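Local structure of type II restriction enzyme MunI (Mycoplasma, 1D02) at residues I99-D103 against G116-S122; L146-F152 against D175-W180; K45-L49 against K93-G97; V30-F35 against L189-F193. The protein cleaves double-stranded DNA as a homodimeric type II restriction endonuclease, recognising the sequence 5'-CAATTG-3' and cutting after its first base. The protein carries 1 engineered substitution. All blocks are in the same frame, centred on the assembly; numbering follows the deposited sequence.

Contact 1 (I99-D103 against G116-S122); sequences IKRQD and GNAHERS. With nucleotides of chain A.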
# COMPACT_ATOMS: atom_id res chain seq x y z
N ILE D 99 -6.76 5.14 -10.21
CA ILE D 99 -6.04 5.51 -11.41
C ILE D 99 -4.75 6.14 -10.91
O ILE D 99 -4.79 7.16 -10.21
CB ILE D 99 -6.84 6.54 -12.25
CG1 ILE D 99 -8.14 5.89 -12.78
CG2 ILE D 99 -5.99 7.01 -13.43
CD1 ILE D 99 -8.98 6.81 -13.60
N LYS D 100 -3.62 5.54 -11.25
CA LYS D 100 -2.33 6.06 -10.80
C LYS D 100 -1.53 6.50 -12.01
O LYS D 100 -1.11 5.67 -12.82
CB LYS D 100 -1.59 4.98 -9.99
CG LYS D 100 -2.16 4.83 -8.57
CD LYS D 100 -1.86 6.11 -7.77
CE LYS D 100 -2.73 6.26 -6.52
NZ LYS D 100 -4.16 6.51 -6.86
N ARG D 101 -1.36 7.81 -12.18
CA ARG D 101 -0.61 8.34 -13.32
C ARG D 101 0.76 8.73 -12.81
O ARG D 101 0.86 9.35 -11.75
CB ARG D 101 -1.28 9.61 -13.87
CG ARG D 101 -2.78 9.46 -14.09
CD ARG D 101 -3.44 10.73 -14.65
NE ARG D 101 -4.91 10.64 -14.64
CZ ARG D 101 -5.67 10.82 -13.55
NH1 ARG D 101 -5.11 11.11 -12.38
NH2 ARG D 101 -6.99 10.68 -13.62
N GLN D 102 1.80 8.37 -13.54
CA GLN D 102 3.16 8.74 -13.07
C GLN D 102 4.17 8.67 -14.20
O GLN D 102 3.99 7.91 -15.17
CB GLN D 102 3.59 7.78 -11.95
CG GLN D 102 4.85 8.21 -11.16
CD GLN D 102 4.96 7.44 -9.84
OE1 GLN D 102 5.93 6.69 -9.59
NE2 GLN D 102 3.96 7.62 -9.00
N ASP D 103 5.21 9.50 -14.09
CA ASP D 103 6.27 9.49 -15.09
C ASP D 103 7.10 8.22 -14.96
O ASP D 103 6.82 7.37 -14.12
CB ASP D 103 7.16 10.73 -14.93
CG ASP D 103 6.43 12.02 -15.29
OD1 ASP D 103 5.53 11.97 -16.16
OD2 ASP D 103 6.77 13.08 -14.72
N GLY D 116 10.37 8.05 -9.17
CA GLY D 116 9.16 8.32 -8.39
C GLY D 116 8.54 7.14 -7.68
O GLY D 116 8.58 6.03 -8.20
N ASN D 117 7.94 7.37 -6.51
CA ASN D 117 7.34 6.27 -5.75
C ASN D 117 5.96 6.55 -5.17
O ASN D 117 5.45 5.76 -4.39
CB ASN D 117 8.28 5.85 -4.60
CG ASN D 117 8.59 6.99 -3.64
OD1 ASN D 117 8.18 8.12 -3.86
ND2 ASN D 117 9.33 6.69 -2.57
N ALA D 118 5.33 7.65 -5.57
CA ALA D 118 4.01 7.95 -5.02
C ALA D 118 2.99 6.87 -5.39
O ALA D 118 2.00 6.70 -4.68
CB ALA D 118 3.52 9.34 -5.50
N HIS D 119 3.23 6.16 -6.49
CA HIS D 119 2.28 5.10 -6.90
C HIS D 119 2.10 4.05 -5.82
O HIS D 119 1.12 3.29 -5.82
CB HIS D 119 2.71 4.40 -8.20
CG HIS D 119 4.04 3.71 -8.10
ND1 HIS D 119 5.21 4.39 -7.85
CD2 HIS D 119 4.38 2.41 -8.27
CE1 HIS D 119 6.22 3.53 -7.87
NE2 HIS D 119 5.75 2.32 -8.13
N GLU D 120 3.06 3.98 -4.91
CA GLU D 120 2.96 3.03 -3.80
C GLU D 120 1.71 3.26 -2.95
O GLU D 120 1.24 2.35 -2.27
CB GLU D 120 4.19 3.13 -2.90
CG GLU D 120 5.48 2.65 -3.58
CD GLU D 120 6.74 3.00 -2.76
OE1 GLU D 120 6.63 3.72 -1.74
OE2 GLU D 120 7.84 2.57 -3.17
N ARG D 121 1.20 4.49 -2.95
CA ARG D 121 0.01 4.83 -2.16
C ARG D 121 -1.18 3.93 -2.51
O ARG D 121 -2.05 3.67 -1.66
CB ARG D 121 -0.41 6.30 -2.40
CG ARG D 121 0.64 7.37 -1.96
CD ARG D 121 0.16 8.78 -2.35
NE ARG D 121 -1.25 8.75 -2.13
CZ ARG D 121 -2.19 9.06 -3.02
NH1 ARG D 121 -1.93 9.51 -4.24
NH2 ARG D 121 -3.42 8.68 -2.74
N SER D 122 -1.23 3.47 -3.76
CA SER D 122 -2.33 2.63 -4.21
C SER D 122 -2.36 1.34 -3.44
O SER D 122 -3.42 0.70 -3.34
CB SER D 122 -2.21 2.33 -5.72
OG SER D 122 -1.02 1.64 -6.03
P DT A 6 4.35 12.54 -11.66
OP1 DT A 6 3.24 12.96 -12.55
OP2 DT A 6 5.21 11.39 -12.03
O5' DT A 6 5.28 13.79 -11.38
C5' DT A 6 4.68 15.06 -11.25
C4' DT A 6 5.26 15.79 -10.07
O4' DT A 6 4.85 15.15 -8.84
C3' DT A 6 6.79 15.78 -10.04
O3' DT A 6 7.28 16.97 -10.63
C2' DT A 6 7.13 15.73 -8.55
C1' DT A 6 5.85 15.33 -7.83
N1 DT A 6 6.04 14.03 -7.17
C2 DT A 6 6.23 13.98 -5.81
O2 DT A 6 6.23 14.98 -5.10
N3 DT A 6 6.43 12.72 -5.30
C4 DT A 6 6.45 11.54 -6.01
O4 DT A 6 6.65 10.47 -5.43
C5 DT A 6 6.22 11.67 -7.44
C7 DT A 6 6.22 10.45 -8.29
C6 DT A 6 6.03 12.90 -7.94
P DA A 5 -2.02 13.21 -11.09
OP1 DA A 5 -2.02 14.37 -12.01
OP2 DA A 5 -2.54 11.91 -11.54
O5' DA A 5 -0.56 12.89 -10.51
C5' DA A 5 0.49 13.81 -10.60
C4' DA A 5 1.68 13.36 -9.78
O4' DA A 5 1.34 13.38 -8.37
C3' DA A 5 2.35 12.01 -10.05
O3' DA A 5 3.75 12.22 -10.21
C2' DA A 5 2.20 11.27 -8.72
C1' DA A 5 2.19 12.45 -7.75
N9 DA A 5 1.67 12.20 -6.40
C8 DA A 5 0.68 11.33 -6.02
N7 DA A 5 0.44 11.35 -4.73
C5 DA A 5 1.34 12.27 -4.23
C6 DA A 5 1.59 12.74 -2.91
N6 DA A 5 0.93 12.31 -1.83
N1 DA A 5 2.57 13.66 -2.75
C2 DA A 5 3.23 14.08 -3.83
N3 DA A 5 3.08 13.72 -5.11
C4 DA A 5 2.11 12.81 -5.24
P DA A 4 -5.54 10.03 -6.42
OP1 DA A 4 -6.08 9.42 -7.67
OP2 DA A 4 -4.64 9.24 -5.54
O5' DA A 4 -4.77 11.36 -6.84
C5' DA A 4 -5.43 12.37 -7.59
C4' DA A 4 -4.42 13.41 -8.04
O4' DA A 4 -3.90 14.15 -6.92
C3' DA A 4 -3.20 12.84 -8.76
O3' DA A 4 -2.85 13.74 -9.82
C2' DA A 4 -2.14 12.78 -7.67
C1' DA A 4 -2.49 13.97 -6.79
N9 DA A 4 -2.21 13.84 -5.36
C8 DA A 4 -2.65 12.86 -4.50
N7 DA A 4 -2.34 13.07 -3.25
C5 DA A 4 -1.62 14.26 -3.28
C6 DA A 4 -1.05 15.04 -2.25
N6 DA A 4 -1.11 14.73 -0.96
N1 DA A 4 -0.42 16.19 -2.62
C2 DA A 4 -0.38 16.51 -3.92
N3 DA A 4 -0.88 15.86 -4.97
C4 DA A 4 -1.50 14.73 -4.57
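K100 and H119 mark the closest backbone approach, with CA atoms 6.1 Å apart, where the end of strand 93-101 passes a 3-10 turn beginning at A118. The two backbones do not pair; side chains bridge them, and the DNA strand runs along one side of both. Inside the turn, H119 O accepts from both S122 N and S122 OG, which holds S122 CB against K100 CG, 3.8 Å away. The K100 chain is bent at chi2 (-67°) and chi4 (-68°), and this folds NZ round to OP2 of DA4 of chain A at 3.1 Å. R121 grips the same OP2 through NH1 at 3.0 Å and through NH2, while NH1 also donates to N7 of DA5 of chain A at 3.0 Å. Next along the strand, R101 turns away from 116-122 and its NH1 bonds OP2 of DA5 of chain A at 2.8 Å; D103 N donates to OP2 of DT6 of chain A in a nearly straight bond (172°). Q102 reaches the other way, its extended chain crossing H119 at about a right angle, and H119 NE2 is held by E165. R121 NE makes a salt bridge with E120 of the second subunit. K100 is consistent with the signature lysine of the PDDEXK family. R121 thus bonds a base, a phosphate and the second subunit at once, consistent with recognition being linked to the dimer interface.

Contact 2 (L146-F152 against D175-W180); sequences LPFWVVF and DNYFMW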
# COMPACT_ATOMS: atom_id res chain seq x y z
N LEU D 146 -9.01 -9.83 -6.17
CA LEU D 146 -9.12 -8.79 -5.15
C LEU D 146 -10.30 -7.92 -5.57
O LEU D 146 -10.65 -7.86 -6.75
CB LEU D 146 -7.83 -7.97 -5.08
CG LEU D 146 -6.60 -8.85 -4.78
CD1 LEU D 146 -5.36 -7.96 -4.59
CD2 LEU D 146 -6.85 -9.68 -3.51
N PRO D 147 -10.92 -7.21 -4.62
CA PRO D 147 -12.09 -6.36 -4.88
C PRO D 147 -11.86 -5.00 -5.50
O PRO D 147 -12.77 -4.18 -5.56
CB PRO D 147 -12.73 -6.24 -3.50
CG PRO D 147 -11.51 -6.21 -2.59
CD PRO D 147 -10.62 -7.28 -3.17
N PHE D 148 -10.63 -4.74 -5.95
CA PHE D 148 -10.32 -3.44 -6.55
C PHE D 148 -9.54 -3.63 -7.83
O PHE D 148 -9.02 -4.71 -8.11
CB PHE D 148 -9.50 -2.60 -5.56
CG PHE D 148 -8.18 -3.23 -5.18
CD1 PHE D 148 -7.04 -3.01 -5.97
CD2 PHE D 148 -8.07 -4.02 -4.05
CE1 PHE D 148 -5.81 -3.59 -5.63
CE2 PHE D 148 -6.85 -4.60 -3.69
CZ PHE D 148 -5.71 -4.39 -4.47
N TRP D 149 -9.45 -2.55 -8.61
CA TRP D 149 -8.72 -2.58 -9.87
C TRP D 149 -7.96 -1.27 -9.98
O TRP D 149 -8.57 -0.20 -9.98
CB TRP D 149 -9.71 -2.73 -11.02
CG TRP D 149 -9.08 -2.80 -12.39
CD1 TRP D 149 -7.87 -3.33 -12.70
CD2 TRP D 149 -9.69 -2.42 -13.62
NE1 TRP D 149 -7.68 -3.30 -14.07
CE2 TRP D 149 -8.79 -2.74 -14.66
CE3 TRP D 149 -10.92 -1.83 -13.96
CZ2 TRP D 149 -9.07 -2.51 -16.01
CZ3 TRP D 149 -11.21 -1.59 -15.31
CH2 TRP D 149 -10.28 -1.93 -16.31
N VAL D 150 -6.64 -1.36 -10.08
CA VAL D 150 -5.80 -0.17 -10.19
C VAL D 150 -5.35 -0.05 -11.65
O VAL D 150 -4.76 -0.97 -12.21
CB VAL D 150 -4.55 -0.26 -9.26
CG1 VAL D 150 -3.66 0.96 -9.47
CG2 VAL D 150 -4.97 -0.34 -7.77
N VAL D 151 -5.68 1.08 -12.26
CA VAL D 151 -5.27 1.35 -13.64
C VAL D 151 -4.12 2.35 -13.61
O VAL D 151 -4.27 3.46 -13.05
CB VAL D 151 -6.43 1.92 -14.47
CG1 VAL D 151 -5.94 2.26 -15.88
CG2 VAL D 151 -7.57 0.88 -14.53
N PHE D 152 -2.97 1.96 -14.15
CA PHE D 152 -1.79 2.83 -14.21
C PHE D 152 -1.77 3.50 -15.57
O PHE D 152 -2.19 2.90 -16.57
CB PHE D 152 -0.50 2.02 -14.01
CG PHE D 152 -0.36 1.41 -12.63
CD1 PHE D 152 -0.76 0.09 -12.38
CD2 PHE D 152 0.16 2.16 -11.58
CE1 PHE D 152 -0.65 -0.48 -11.11
CE2 PHE D 152 0.27 1.60 -10.29
CZ PHE D 152 -0.13 0.28 -10.05
N ASP D 175 -4.51 -9.84 -12.52
CA ASP D 175 -5.61 -9.18 -13.19
C ASP D 175 -6.19 -7.99 -12.44
O ASP D 175 -7.07 -7.31 -12.95
CB ASP D 175 -6.74 -10.18 -13.50
CG ASP D 175 -6.30 -11.30 -14.44
OD1 ASP D 175 -5.28 -11.15 -15.14
OD2 ASP D 175 -7.00 -12.34 -14.49
N ASN D 176 -5.70 -7.76 -11.21
CA ASN D 176 -6.19 -6.65 -10.41
C ASN D 176 -5.53 -5.29 -10.71
O ASN D 176 -5.79 -4.31 -10.03
CB ASN D 176 -6.14 -7.01 -8.93
CG ASN D 176 -7.29 -7.94 -8.55
OD1 ASN D 176 -7.07 -9.12 -8.25
ND2 ASN D 176 -8.51 -7.43 -8.64
N TYR D 177 -4.66 -5.26 -11.72
CA TYR D 177 -4.14 -3.97 -12.18
C TYR D 177 -4.09 -4.02 -13.69
O TYR D 177 -4.14 -5.11 -14.28
CB TYR D 177 -2.74 -3.67 -11.63
CG TYR D 177 -1.64 -4.49 -12.25
CD1 TYR D 177 -0.97 -4.04 -13.39
CD2 TYR D 177 -1.28 -5.70 -11.70
CE1 TYR D 177 0.04 -4.80 -13.97
CE2 TYR D 177 -0.27 -6.47 -12.26
CZ TYR D 177 0.39 -6.02 -13.39
OH TYR D 177 1.39 -6.79 -13.91
N PHE D 178 -4.04 -2.85 -14.33
CA PHE D 178 -3.91 -2.81 -15.79
C PHE D 178 -3.03 -1.62 -16.14
O PHE D 178 -3.20 -0.54 -15.57
CB PHE D 178 -5.27 -2.66 -16.48
CG PHE D 178 -5.17 -2.46 -17.97
CD1 PHE D 178 -4.87 -3.53 -18.82
CD2 PHE D 178 -5.38 -1.20 -18.53
CE1 PHE D 178 -4.78 -3.35 -20.22
CE2 PHE D 178 -5.29 -1.01 -19.92
CZ PHE D 178 -4.99 -2.07 -20.75
N MET D 179 -2.10 -1.83 -17.07
CA MET D 179 -1.18 -0.79 -17.53
C MET D 179 -1.77 -0.21 -18.82
O MET D 179 -1.70 -0.86 -19.86
CB MET D 179 0.20 -1.39 -17.85
CG MET D 179 0.86 -2.07 -16.68
SD MET D 179 1.63 -0.85 -15.62
CE MET D 179 2.37 -1.88 -14.36
N TRP D 180 -2.34 0.99 -18.75
CA TRP D 180 -2.93 1.60 -19.93
C TRP D 180 -1.84 2.51 -20.49
O TRP D 180 -1.66 3.64 -20.03
CB TRP D 180 -4.18 2.40 -19.55
CG TRP D 180 -5.07 2.72 -20.74
CD1 TRP D 180 -5.01 2.16 -21.99
CD2 TRP D 180 -6.13 3.68 -20.79
NE1 TRP D 180 -5.97 2.72 -22.81
CE2 TRP D 180 -6.66 3.66 -22.10
CE3 TRP D 180 -6.68 4.57 -19.85
CZ2 TRP D 180 -7.71 4.48 -22.49
CZ3 TRP D 180 -7.73 5.40 -20.24
CH2 TRP D 180 -8.24 5.35 -21.55
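The side-chain amide of N176 bonds to the backbone of L146 and F148 at the start of the parallel pairing of strands 148-153 and 177-180, the two strands of a beta-alpha-beta unit whose crossover contains helix 160-170. N176 OD1 accepts from L146 N at 2.9 Å, and ND2 donates to F148 O at 2.8 Å with a further weak bond to L146 O. With both ends engaged, the amide's rotation is fixed, and the L146-F148 backbone is linked to the end of the 3-10 segment. The axes of the two short strand segments come within 4.7 Å, at 19° to each other. The ladder of bonds is V150 N to N176 O, F178 N to V150 O, F152 N to F178 O and W180 N to F152 O, in the register V150-Y177, V151-F178 and F152-M179. On the face that carries V151 and F178, W149 lies alongside F178, its NE1 3.5 Å from F178 CB, while V151 CG2 sits over the centre of the indole; helix 186-197 packs there through L189. The other face holds V150, F152, Y177 and M179 beneath helix 160-170, where I166 meets both F152 and M179. Y177 OH is bonded to Q174 and T167. On this face F152 CE1 meets Y177 CB at 3.8 Å, and M179, bent at chi2 (-80°), brings SD obliquely to 5.0 Å from the F152 ring centroid, a Met-aromatic contact.

Contact 3 (K45-L49 against K93-G97); sequences KPKHL and KILFG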
# COMPACT_ATOMS: atom_id res chain seq x y z
N LYS D 45 -15.73 9.09 -8.78
CA LYS D 45 -15.77 9.41 -7.34
C LYS D 45 -17.01 8.89 -6.52
O LYS D 45 -17.74 9.66 -5.87
CB LYS D 45 -15.60 10.93 -7.14
CG LYS D 45 -15.26 11.37 -5.72
CD LYS D 45 -15.03 12.88 -5.65
CE LYS D 45 -14.68 13.35 -4.24
NZ LYS D 45 -14.58 14.83 -4.17
N PRO D 46 -17.26 7.57 -6.56
CA PRO D 46 -18.37 6.90 -5.84
C PRO D 46 -18.27 7.24 -4.35
O PRO D 46 -17.16 7.45 -3.84
CB PRO D 46 -18.09 5.42 -6.09
CG PRO D 46 -16.58 5.40 -6.33
CD PRO D 46 -16.39 6.58 -7.21
N LYS D 47 -19.40 7.28 -3.65
CA LYS D 47 -19.43 7.64 -2.23
C LYS D 47 -19.67 6.48 -1.27
O LYS D 47 -19.88 6.70 -0.08
CB LYS D 47 -20.51 8.71 -2.02
CG LYS D 47 -20.26 9.94 -2.90
CD LYS D 47 -21.09 11.14 -2.47
CE LYS D 47 -22.55 11.01 -2.79
NZ LYS D 47 -23.24 12.33 -2.51
N HIS D 48 -19.62 5.24 -1.77
CA HIS D 48 -19.89 4.08 -0.93
C HIS D 48 -18.99 3.87 0.27
O HIS D 48 -19.39 3.23 1.23
CB HIS D 48 -19.83 2.78 -1.76
CG HIS D 48 -20.62 2.85 -3.02
ND1 HIS D 48 -20.24 3.63 -4.09
CD2 HIS D 48 -21.80 2.28 -3.37
CE1 HIS D 48 -21.14 3.53 -5.05
NE2 HIS D 48 -22.10 2.72 -4.64
N LEU D 49 -17.78 4.42 0.21
CA LEU D 49 -16.79 4.25 1.26
C LEU D 49 -16.50 5.57 2.00
O LEU D 49 -15.42 5.73 2.59
CB LEU D 49 -15.50 3.70 0.62
CG LEU D 49 -15.64 2.29 0.02
CD1 LEU D 49 -14.88 2.20 -1.30
CD2 LEU D 49 -15.11 1.25 1.01
N LYS D 93 -23.44 -5.73 -7.49
CA LYS D 93 -22.04 -5.97 -7.13
C LYS D 93 -21.25 -4.81 -7.74
O LYS D 93 -21.57 -4.32 -8.84
CB LYS D 93 -21.54 -7.32 -7.67
CG LYS D 93 -22.08 -8.50 -6.87
CD LYS D 93 -21.45 -9.82 -7.28
CE LYS D 93 -21.96 -10.96 -6.37
NZ LYS D 93 -21.39 -12.26 -6.79
N ILE D 94 -20.22 -4.36 -7.02
CA ILE D 94 -19.43 -3.22 -7.44
C ILE D 94 -17.93 -3.48 -7.37
O ILE D 94 -17.44 -4.08 -6.41
CB ILE D 94 -19.70 -2.00 -6.53
CG1 ILE D 94 -21.20 -1.69 -6.51
CG2 ILE D 94 -18.91 -0.78 -7.03
CD1 ILE D 94 -21.64 -0.76 -5.40
N LEU D 95 -17.21 -3.01 -8.39
CA LEU D 95 -15.75 -3.13 -8.45
C LEU D 95 -15.27 -1.69 -8.25
O LEU D 95 -15.66 -0.81 -9.00
CB LEU D 95 -15.30 -3.65 -9.82
CG LEU D 95 -13.79 -3.59 -10.11
CD1 LEU D 95 -13.10 -4.61 -9.20
CD2 LEU D 95 -13.50 -3.90 -11.58
N PHE D 96 -14.44 -1.46 -7.23
CA PHE D 96 -13.92 -0.12 -6.96
C PHE D 96 -12.57 0.05 -7.63
O PHE D 96 -11.80 -0.90 -7.72
CB PHE D 96 -13.84 0.10 -5.45
CG PHE D 96 -15.19 0.18 -4.80
CD1 PHE D 96 -15.73 -0.92 -4.13
CD2 PHE D 96 -15.94 1.34 -4.92
CE1 PHE D 96 -17.04 -0.85 -3.60
CE2 PHE D 96 -17.22 1.42 -4.39
CZ PHE D 96 -17.77 0.32 -3.73
N GLY D 97 -12.30 1.25 -8.14
CA GLY D 97 -11.04 1.41 -8.84
C GLY D 97 -10.20 2.62 -8.51
O GLY D 97 -10.68 3.57 -7.89
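F96, with CG anti to its carbonyl carbon (chi1 -69°), puts its ring into a pocket made by P46, H48 and L49. Over the centre of one ring face sits L49 CD1, 3.9 Å from the centroid and 12° off the normal, a CH-pi contact. The rim is turned toward H48: the edge of F96 faces the imidazole in an offset edge-to-face pair, centroids 5.5 Å apart and planes at 66°. P46 CG closes another part of the rim at 4.3 Å from F96 CD2. At the far end of the imidazole, H48 NE2 meets the tip of I94, CD1, at 3.6 Å. H48 ND1 is buried here and has no polar partner in the model. I94 has a second role, for its CG2 branch lies over the F96 face opposite L49, sandwiching the phenyl between two aliphatic groups. Backbone bonds hold both sides in place, F96 to W149 of the next strand and L49 to V80. Helix 128-138 packs Y134 and I137 onto F96 and L49, and A85 of strand 84-88 touches P46, I94 and F96, so the loop after strand 40-44 is packed against the sheet and this helix.

Contact 4 (V30-F35 against L189-F193); sequences VFNAVF and LVQHF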
# COMPACT_ATOMS: atom_id res chain seq x y z
N VAL D 30 -14.52 6.42 -22.00
CA VAL D 30 -14.41 5.09 -22.59
C VAL D 30 -15.42 4.14 -21.93
O VAL D 30 -16.21 3.47 -22.62
CB VAL D 30 -12.96 4.55 -22.41
CG1 VAL D 30 -12.90 3.02 -22.57
CG2 VAL D 30 -12.03 5.22 -23.44
N PHE D 31 -15.43 4.07 -20.60
CA PHE D 31 -16.38 3.16 -19.98
C PHE D 31 -17.82 3.65 -20.10
O PHE D 31 -18.73 2.82 -20.23
CB PHE D 31 -16.02 2.88 -18.51
CG PHE D 31 -15.04 1.75 -18.35
CD1 PHE D 31 -13.73 1.98 -17.94
CD2 PHE D 31 -15.43 0.44 -18.65
CE1 PHE D 31 -12.83 0.94 -17.84
CE2 PHE D 31 -14.52 -0.61 -18.55
CZ PHE D 31 -13.22 -0.36 -18.14
N ASN D 32 -18.05 4.96 -20.05
CA ASN D 32 -19.41 5.47 -20.21
C ASN D 32 -19.93 5.07 -21.58
O ASN D 32 -21.09 4.68 -21.73
CB ASN D 32 -19.45 6.99 -20.06
CG ASN D 32 -19.38 7.44 -18.62
OD1 ASN D 32 -18.90 8.55 -18.31
ND2 ASN D 32 -19.89 6.61 -17.73
N ALA D 33 -19.08 5.15 -22.60
CA ALA D 33 -19.54 4.77 -23.93
C ALA D 33 -19.84 3.28 -24.02
O ALA D 33 -20.90 2.87 -24.51
CB ALA D 33 -18.50 5.16 -25.00
N VAL D 34 -18.90 2.47 -23.56
CA VAL D 34 -19.05 1.03 -23.66
C VAL D 34 -20.17 0.45 -22.78
O VAL D 34 -20.65 -0.69 -22.99
CB VAL D 34 -17.66 0.34 -23.42
CG1 VAL D 34 -17.45 -0.06 -21.94
CG2 VAL D 34 -17.57 -0.86 -24.33
N PHE D 35 -20.61 1.24 -21.81
CA PHE D 35 -21.71 0.79 -20.96
C PHE D 35 -23.07 1.28 -21.42
O PHE D 35 -24.10 0.93 -20.81
CB PHE D 35 -21.49 1.24 -19.50
CG PHE D 35 -20.37 0.51 -18.78
CD1 PHE D 35 -19.88 1.01 -17.56
CD2 PHE D 35 -19.83 -0.67 -19.28
CE1 PHE D 35 -18.89 0.33 -16.86
CE2 PHE D 35 -18.83 -1.36 -18.59
CZ PHE D 35 -18.36 -0.85 -17.36
N LEU D 189 -8.29 -1.30 -22.68
CA LEU D 189 -8.67 -1.07 -21.29
C LEU D 189 -9.95 -1.85 -20.98
O LEU D 189 -10.03 -2.58 -19.98
CB LEU D 189 -8.90 0.43 -21.03
CG LEU D 189 -9.50 0.81 -19.67
CD1 LEU D 189 -8.50 0.53 -18.56
CD2 LEU D 189 -9.91 2.30 -19.68
N VAL D 190 -10.95 -1.69 -21.84
CA VAL D 190 -12.22 -2.38 -21.62
C VAL D 190 -12.07 -3.89 -21.76
O VAL D 190 -12.69 -4.66 -21.00
CB VAL D 190 -13.34 -1.84 -22.59
CG1 VAL D 190 -14.66 -2.56 -22.31
CG2 VAL D 190 -13.56 -0.33 -22.38
N GLN D 191 -11.23 -4.35 -22.69
CA GLN D 191 -11.04 -5.79 -22.86
C GLN D 191 -10.50 -6.41 -21.58
O GLN D 191 -10.87 -7.53 -21.23
CB GLN D 191 -10.11 -6.10 -24.03
CG GLN D 191 -10.73 -5.78 -25.39
CD GLN D 191 -9.78 -6.02 -26.55
OE1 GLN D 191 -8.58 -5.69 -26.43
NE2 GLN D 191 -10.25 -6.51 -27.61
N HIS D 192 -9.65 -5.69 -20.85
CA HIS D 192 -9.12 -6.25 -19.61
C HIS D 192 -10.28 -6.48 -18.64
O HIS D 192 -10.42 -7.56 -18.06
CB HIS D 192 -8.10 -5.31 -18.96
CG HIS D 192 -7.42 -5.89 -17.76
ND1 HIS D 192 -8.00 -5.89 -16.51
CD2 HIS D 192 -6.25 -6.56 -17.63
CE1 HIS D 192 -7.21 -6.54 -15.66
NE2 HIS D 192 -6.15 -6.96 -16.33
N PHE D 193 -11.11 -5.46 -18.45
CA PHE D 193 -12.27 -5.59 -17.57
C PHE D 193 -13.20 -6.71 -18.07
O PHE D 193 -13.59 -7.60 -17.33
CB PHE D 193 -13.07 -4.27 -17.57
CG PHE D 193 -14.43 -4.39 -16.93
CD1 PHE D 193 -14.57 -4.47 -15.55
CD2 PHE D 193 -15.58 -4.44 -17.74
CE1 PHE D 193 -15.84 -4.59 -14.97
CE2 PHE D 193 -16.85 -4.56 -17.17
CZ PHE D 193 -16.98 -4.63 -15.78
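F31 lies at the centre of its contact with L189, V190 and F193, and its side chain can be followed outward. CB leaves along the flank of the helix, and the ring then swings toward 189-193. F31 CE1 meets L189 CD2 at 3.7 Å, the two side chains crossing at about a right angle. F31 CE2 has V190 CG2 at 4.0 Å, and this methyl stands over one ring face, 23° off the normal, in a CH-pi contact. F31 CZ, the tip, ends against F193 CB at 4.0 Å. With CG anti to its backbone N (chi1 168°), F193 turns a ring face to the edge of F31, an offset edge-to-face pair with nearly perpendicular planes. F35 adds a second such edge, with its CZ 4.0 Å from F193 CE2, and an aromatic cluster of three rings results. V190 is also wedged beside its valine neighbours: V190 CG2 lies 3.4 Å from V30 CG1, tighter than usual van der Waals contact, while V190 CG1 and V34 CG1 reach tip to tip at 3.8 Å. The axes of the two short helical segments come no closer than 11.0 Å and cross at -64°, a separation spanned by these large apolar groups. L15 of helix 12-21 packs on V30 and V190, and I86 of strand 84-88 touches F31, F35 and F193, so helices 27-34 and 186-197 meet between that helix and the sheet.

How the contacts relate
All four contacts are buried, yet their chemistry changes with position. Contact 2 lies nearest the centre of the chain and is one backbone ladder, at the 177-180 edge of the sheet. Strand 93-101 serves both contact 3, near its beginning, and contact 1, at its end, and is joined to strand 148-153 of contact 2 through W149 N to F96 O and K100 N to V151 O. Contacts 3 and 4 are apolar and aromatic packing: contact 3 beside helix 128-138, with partly exposed H48 at its margin, contact 4 on the helix 186-197 side, with L95 touching F193 between them. Contact 1 alone is built around charged groups, against bound DNA and the second subunit.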